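FAD dependent oxidoreductase (PDB 6PXS) acts as an iminodiacetate oxidase, a flavoenzyme of the DadA oxidoreductase family that carries FAD as its cofactor. Local coordinates at residues R63-Y68 and L337-F342; R314-G318 and I328-L332. Residue numbers count along the deposited sequence, not the author numbering.

Overall arrangement
Both interactions gather around helix 336-352, whose first turn bonds the flavin and which follows strand 326-330 in the chain. Interaction 2 pairs that strand with 316-317 at the border of the six-stranded sheet, and interaction 1 crosses the first turns of the helix with helix 55-76. Their centres lie about 14 Å apart, yet they touch: L332 CD2 meets V339 CG1 at 4.0 Å, and L332 CD1 meets G340 CA at 4.1 Å. FAD joins them further. T338 of interaction 1 bonds the flavin carbonyl, and the side chain of L332 of interaction 2 comes within about 4 Å of the cofactor. Helix 55-76 also reaches interaction 2, its L60 touching P315 and L317.

Interaction 1. Residues R63-Y68 and L337-F342; sequences RGARYY and LTVGPF. With FAD (flavin-adenine dinucleotide), chain E.
A very short hydrogen bond, 2.4 Å from Y68 OH to L337 O, ties helix 55-76 to helix 336-352, whose short segments 63-68 and 337-342 cross at 73° with axes 7.5 Å apart. L337 O is left open to such a donor, because P341, one turn on, has no N-H, and the helix kinks where the N atoms of 341 and 342 lack bonds to the preceding turn. The Y68 side chain (chi1 -100°, between wells) places Y68 OH there and 3.7 Å from P341 CG. The closest CA pair is G64 with V339 (4.8 Å), followed by A65 with T338 (5.6 Å). G64 makes this approach possible, since an ideal CB would lie 2.5 Å from T338 O; instead G64 CA gives T338 O a C-H contact at 3.5 Å. F342 (chi1 t) buries most area, its CB 3.7 Å from G64 CA and its ring edge turned toward the face of Y67 (chi1 t), an offset edge-to-face pair with centroids 5.7 Å apart and planes at 62°. R63 NH2 sits over the F342 ring, 3.2 Å from CE1, while its NH1 forms a salt bridge with E357; Y67 OH bonds H18. T338 N and OG1 donate to FAD O2 at 3.0 and 3.3 Å. A helix start directed at the flavin C2 carbonyl is characteristic of FAD-binding Rossmann-type oxidases of the DAO family.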
# COMPACT_ATOMS: atom_id res chain seq x y z
N ARG A 63 -23.49 28.01 10.30
CA ARG A 63 -24.74 27.49 9.76
C ARG A 63 -24.58 26.05 9.30
O ARG A 63 -25.43 25.20 9.58
CB ARG A 63 -25.20 28.39 8.60
CG ARG A 63 -26.53 27.99 7.97
CD ARG A 63 -27.69 28.12 8.93
NE ARG A 63 -28.98 28.01 8.25
CZ ARG A 63 -29.49 26.87 7.80
NH1 ARG A 63 -30.67 26.86 7.19
NH2 ARG A 63 -28.83 25.73 7.95
N GLY A 64 -23.48 25.75 8.60
CA GLY A 64 -23.24 24.39 8.15
C GLY A 64 -22.97 23.41 9.27
O GLY A 64 -23.12 22.20 9.07
N ALA A 65 -22.57 23.90 10.44
CA ALA A 65 -22.37 23.02 11.59
C ALA A 65 -23.70 22.59 12.20
O ALA A 65 -23.83 21.45 12.64
CB ALA A 65 -21.50 23.72 12.64
N ARG A 66 -24.68 23.49 12.23
CA ARG A 66 -25.99 23.13 12.76
C ARG A 66 -26.74 22.20 11.83
O ARG A 66 -27.55 21.38 12.29
CB ARG A 66 -26.82 24.39 13.02
CG ARG A 66 -26.30 25.27 14.15
CD ARG A 66 -27.36 26.26 14.61
NE ARG A 66 -27.81 27.13 13.52
CZ ARG A 66 -27.30 28.33 13.24
NH1 ARG A 66 -26.30 28.82 13.96
NH2 ARG A 66 -27.79 29.03 12.24
N TYR A 67 -26.50 22.29 10.52
CA TYR A 67 -27.19 21.43 9.58
C TYR A 67 -26.83 19.96 9.76
O TYR A 67 -27.56 19.09 9.29
CB TYR A 67 -26.88 21.86 8.14
CG TYR A 67 -27.63 21.07 7.09
CD1 TYR A 67 -28.99 20.84 7.21
CD2 TYR A 67 -26.98 20.55 5.99
CE1 TYR A 67 -29.68 20.11 6.26
CE2 TYR A 67 -27.66 19.82 5.03
CZ TYR A 67 -29.01 19.61 5.17
OH TYR A 67 -29.70 18.89 4.23
N TYR A 68 -25.71 19.68 10.45
CA TYR A 68 -25.31 18.29 10.64
C TYR A 68 -26.36 17.50 11.41
O TYR A 68 -26.55 16.31 11.14
CB TYR A 68 -23.96 18.22 11.35
CG TYR A 68 -22.80 17.98 10.42
CD1 TYR A 68 -22.24 19.02 9.69
CD2 TYR A 68 -22.27 16.71 10.26
CE1 TYR A 68 -21.17 18.80 8.83
CE2 TYR A 68 -21.20 16.48 9.41
CZ TYR A 68 -20.66 17.53 8.70
OH TYR A 68 -19.61 17.30 7.85
N LEU A 337 -15.60 20.20 5.18
CA LEU A 337 -16.43 19.18 5.80
C LEU A 337 -17.51 19.80 6.67
O LEU A 337 -18.58 19.20 6.86
CB LEU A 337 -15.55 18.23 6.63
CG LEU A 337 -14.42 17.54 5.85
CD1 LEU A 337 -13.71 16.53 6.74
CD2 LEU A 337 -14.94 16.86 4.59
N THR A 338 -17.27 20.99 7.20
CA THR A 338 -18.31 21.70 7.95
C THR A 338 -19.25 22.45 7.02
O THR A 338 -20.48 22.39 7.19
CB THR A 338 -17.67 22.67 8.95
OG1 THR A 338 -16.81 21.95 9.84
CG2 THR A 338 -18.74 23.39 9.75
N VAL A 339 -18.70 23.15 6.03
CA VAL A 339 -19.52 23.96 5.14
C VAL A 339 -20.11 23.13 4.00
O VAL A 339 -21.24 23.39 3.57
CB VAL A 339 -18.68 25.13 4.59
CG1 VAL A 339 -19.49 25.94 3.58
CG2 VAL A 339 -18.18 26.01 5.72
N GLY A 340 -19.38 22.14 3.52
CA GLY A 340 -19.75 21.39 2.34
C GLY A 340 -21.20 20.93 2.31
O GLY A 340 -21.98 21.29 1.43
N PRO A 341 -21.58 20.10 3.29
CA PRO A 341 -22.95 19.56 3.29
C PRO A 341 -24.03 20.62 3.10
O PRO A 341 -24.88 20.48 2.22
CB PRO A 341 -23.04 18.87 4.66
CG PRO A 341 -21.63 18.48 4.97
CD PRO A 341 -20.78 19.59 4.42
N PHE A 342 -24.01 21.67 3.92
CA PHE A 342 -25.02 22.72 3.76
C PHE A 342 -24.80 23.51 2.47
O PHE A 342 -25.77 23.87 1.80
CB PHE A 342 -24.99 23.66 4.97
CG PHE A 342 -26.03 24.75 4.91
CD1 PHE A 342 -27.38 24.44 4.90
CD2 PHE A 342 -25.65 26.08 4.86
CE1 PHE A 342 -28.33 25.44 4.84
CE2 PHE A 342 -26.60 27.08 4.80
CZ PHE A 342 -27.94 26.76 4.80
PA FAD E . -12.65 17.60 -3.59
O1A FAD E . -11.21 17.57 -3.93
O2A FAD E . -13.04 16.69 -2.43
O5B FAD E . -13.56 17.29 -4.83
C5B FAD E . -13.10 17.54 -6.17
C4B FAD E . -13.46 16.36 -7.03
O4B FAD E . -13.68 16.80 -8.40
C3B FAD E . -12.40 15.26 -7.10
O3B FAD E . -13.00 13.98 -7.06
C2B FAD E . -11.72 15.53 -8.44
O2B FAD E . -11.13 14.36 -8.99
C1B FAD E . -12.92 15.99 -9.27
N9A FAD E . -12.57 16.77 -10.45
C8A FAD E . -11.84 17.93 -10.50
N7A FAD E . -11.69 18.41 -11.71
C5A FAD E . -12.37 17.50 -12.51
C6A FAD E . -12.59 17.44 -13.90
N6A FAD E . -12.12 18.35 -14.77
N1A FAD E . -13.31 16.40 -14.38
C2A FAD E . -13.78 15.50 -13.52
N3A FAD E . -13.64 15.45 -12.19
C4A FAD E . -12.92 16.49 -11.75
N1 FAD E . -12.56 20.56 6.58
C2 FAD E . -13.25 20.61 7.75
O2 FAD E . -14.37 21.14 7.82
N3 FAD E . -12.70 20.06 8.90
C4 FAD E . -11.47 19.45 8.99
O4 FAD E . -11.09 19.00 10.07
C4X FAD E . -10.74 19.40 7.74
N5 FAD E . -9.57 18.83 7.73
C5X FAD E . -8.87 18.79 6.54
C6 FAD E . -7.61 18.19 6.52
C7 FAD E . -6.87 18.11 5.34
C7M FAD E . -5.52 17.45 5.36
C8 FAD E . -7.39 18.66 4.16
C8M FAD E . -6.62 18.59 2.87
C9 FAD E . -8.65 19.26 4.17
C9A FAD E . -9.39 19.33 5.35
N10 FAD E . -10.66 19.93 5.40
C10 FAD E . -11.37 19.99 6.58
C1' FAD E . -11.26 20.53 4.19
C2' FAD E . -12.06 19.53 3.36
O2' FAD E . -11.41 18.27 3.33
C3' FAD E . -12.19 20.07 1.93
O3' FAD E . -12.46 21.46 1.98
C4' FAD E . -13.29 19.40 1.10
O4' FAD E . -13.05 17.99 1.06
C5' FAD E . -13.34 19.96 -0.31
O5' FAD E . -14.32 19.24 -1.07
P FAD E . -14.50 19.50 -2.61
O1P FAD E . -14.65 21.01 -2.84
O2P FAD E . -15.57 18.65 -3.20
O3P FAD E . -13.08 19.08 -3.20

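Interaction 2. Residues R314-G318 and I328-L332; sequences RPILG and IGNGL
Residues 316-318 and 328-330 run antiparallel, the two arms of a hairpin. One reciprocal pair joins I316 and N330: I316 N to N330 O, 2.8 Å, and N330 N to I316 O, 3.1 Å. A looser pair joins G318 and I328, with I328 N to G318 O at 3.3 Å and a weak return bond from G318 N to I328 O, also 3.3 Å. Between them L317 and G329 form a non-hydrogen-bonded pair, CA atoms 4.7 Å apart; the backbone of L317 hydrogen-bonds Y363 and that of G329 hydrogen-bonds V201. L317 (chi1 m) covers the bare G329, CD2 to CA 3.7 Å, facing helix 336-352, whereas I316, I328 and N330 occupy the other face. N330 ND2 bonds H218, and its OD1 weakly accepts G331 N at 2.9 Å. G331, at phi/psi 87/21, then turns the chain out of the strand toward L332, in the strand-turn-helix consistent with a second GxGxxG-type motif, whose later glycines G333 and G336 bind FAD.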
# COMPACT_ATOMS: atom_id res chain seq x y z
N ARG A 314 -13.74 33.38 2.17
CA ARG A 314 -15.13 33.06 1.96
C ARG A 314 -15.29 32.21 0.70
O ARG A 314 -14.54 32.38 -0.27
CB ARG A 314 -15.98 34.32 1.85
CG ARG A 314 -15.72 35.16 0.60
CD ARG A 314 -16.60 36.40 0.59
NE ARG A 314 -16.43 37.19 -0.63
CZ ARG A 314 -15.52 38.14 -0.80
NH1 ARG A 314 -15.45 38.79 -1.95
NH2 ARG A 314 -14.67 38.44 0.17
N PRO A 315 -16.26 31.29 0.67
CA PRO A 315 -16.38 30.38 -0.48
C PRO A 315 -16.89 31.08 -1.73
O PRO A 315 -17.16 32.28 -1.73
CB PRO A 315 -17.37 29.32 0.00
CG PRO A 315 -17.55 29.55 1.47
CD PRO A 315 -17.27 30.99 1.69
N ILE A 316 -17.03 30.31 -2.81
CA ILE A 316 -17.55 30.79 -4.08
C ILE A 316 -18.76 29.92 -4.41
O ILE A 316 -18.61 28.72 -4.69
CB ILE A 316 -16.51 30.72 -5.20
CG1 ILE A 316 -15.32 31.63 -4.87
CG2 ILE A 316 -17.13 31.11 -6.53
CD1 ILE A 316 -14.19 31.57 -5.88
N LEU A 317 -19.95 30.51 -4.37
CA LEU A 317 -21.19 29.79 -4.63
C LEU A 317 -22.13 30.67 -5.42
O LEU A 317 -22.33 31.84 -5.07
CB LEU A 317 -21.86 29.35 -3.32
CG LEU A 317 -20.98 28.63 -2.30
CD1 LEU A 317 -21.72 28.48 -0.99
CD2 LEU A 317 -20.55 27.27 -2.83
N GLY A 318 -22.72 30.12 -6.48
CA GLY A 318 -23.73 30.81 -7.25
C GLY A 318 -23.49 30.70 -8.74
O GLY A 318 -22.47 30.20 -9.21
N ILE A 328 -21.14 27.30 -9.97
CA ILE A 328 -19.83 26.96 -9.42
C ILE A 328 -19.93 26.88 -7.91
O ILE A 328 -20.55 27.74 -7.27
CB ILE A 328 -18.76 27.99 -9.84
CG1 ILE A 328 -18.64 28.04 -11.36
CG2 ILE A 328 -17.41 27.64 -9.21
CD1 ILE A 328 -17.66 29.07 -11.87
N GLY A 329 -19.32 25.84 -7.34
CA GLY A 329 -19.13 25.75 -5.91
C GLY A 329 -17.71 25.31 -5.60
O GLY A 329 -17.30 24.21 -5.99
N ASN A 330 -16.95 26.16 -4.92
CA ASN A 330 -15.55 25.88 -4.65
C ASN A 330 -15.06 26.88 -3.61
O ASN A 330 -15.79 27.78 -3.19
CB ASN A 330 -14.71 25.94 -5.93
CG ASN A 330 -13.41 25.18 -5.81
OD1 ASN A 330 -13.18 24.47 -4.84
ND2 ASN A 330 -12.54 25.33 -6.81
N GLY A 331 -13.81 26.71 -3.19
CA GLY A 331 -13.22 27.59 -2.20
C GLY A 331 -13.47 27.18 -0.77
O GLY A 331 -13.38 28.03 0.13
N LEU A 332 -13.79 25.91 -0.52
CA LEU A 332 -14.11 25.47 0.83
C LEU A 332 -12.88 25.44 1.73
O LEU A 332 -13.03 25.41 2.96
CB LEU A 332 -14.75 24.09 0.79
CG LEU A 332 -16.07 24.02 0.01
CD1 LEU A 332 -16.63 22.60 0.02
CD2 LEU A 332 -17.07 25.01 0.58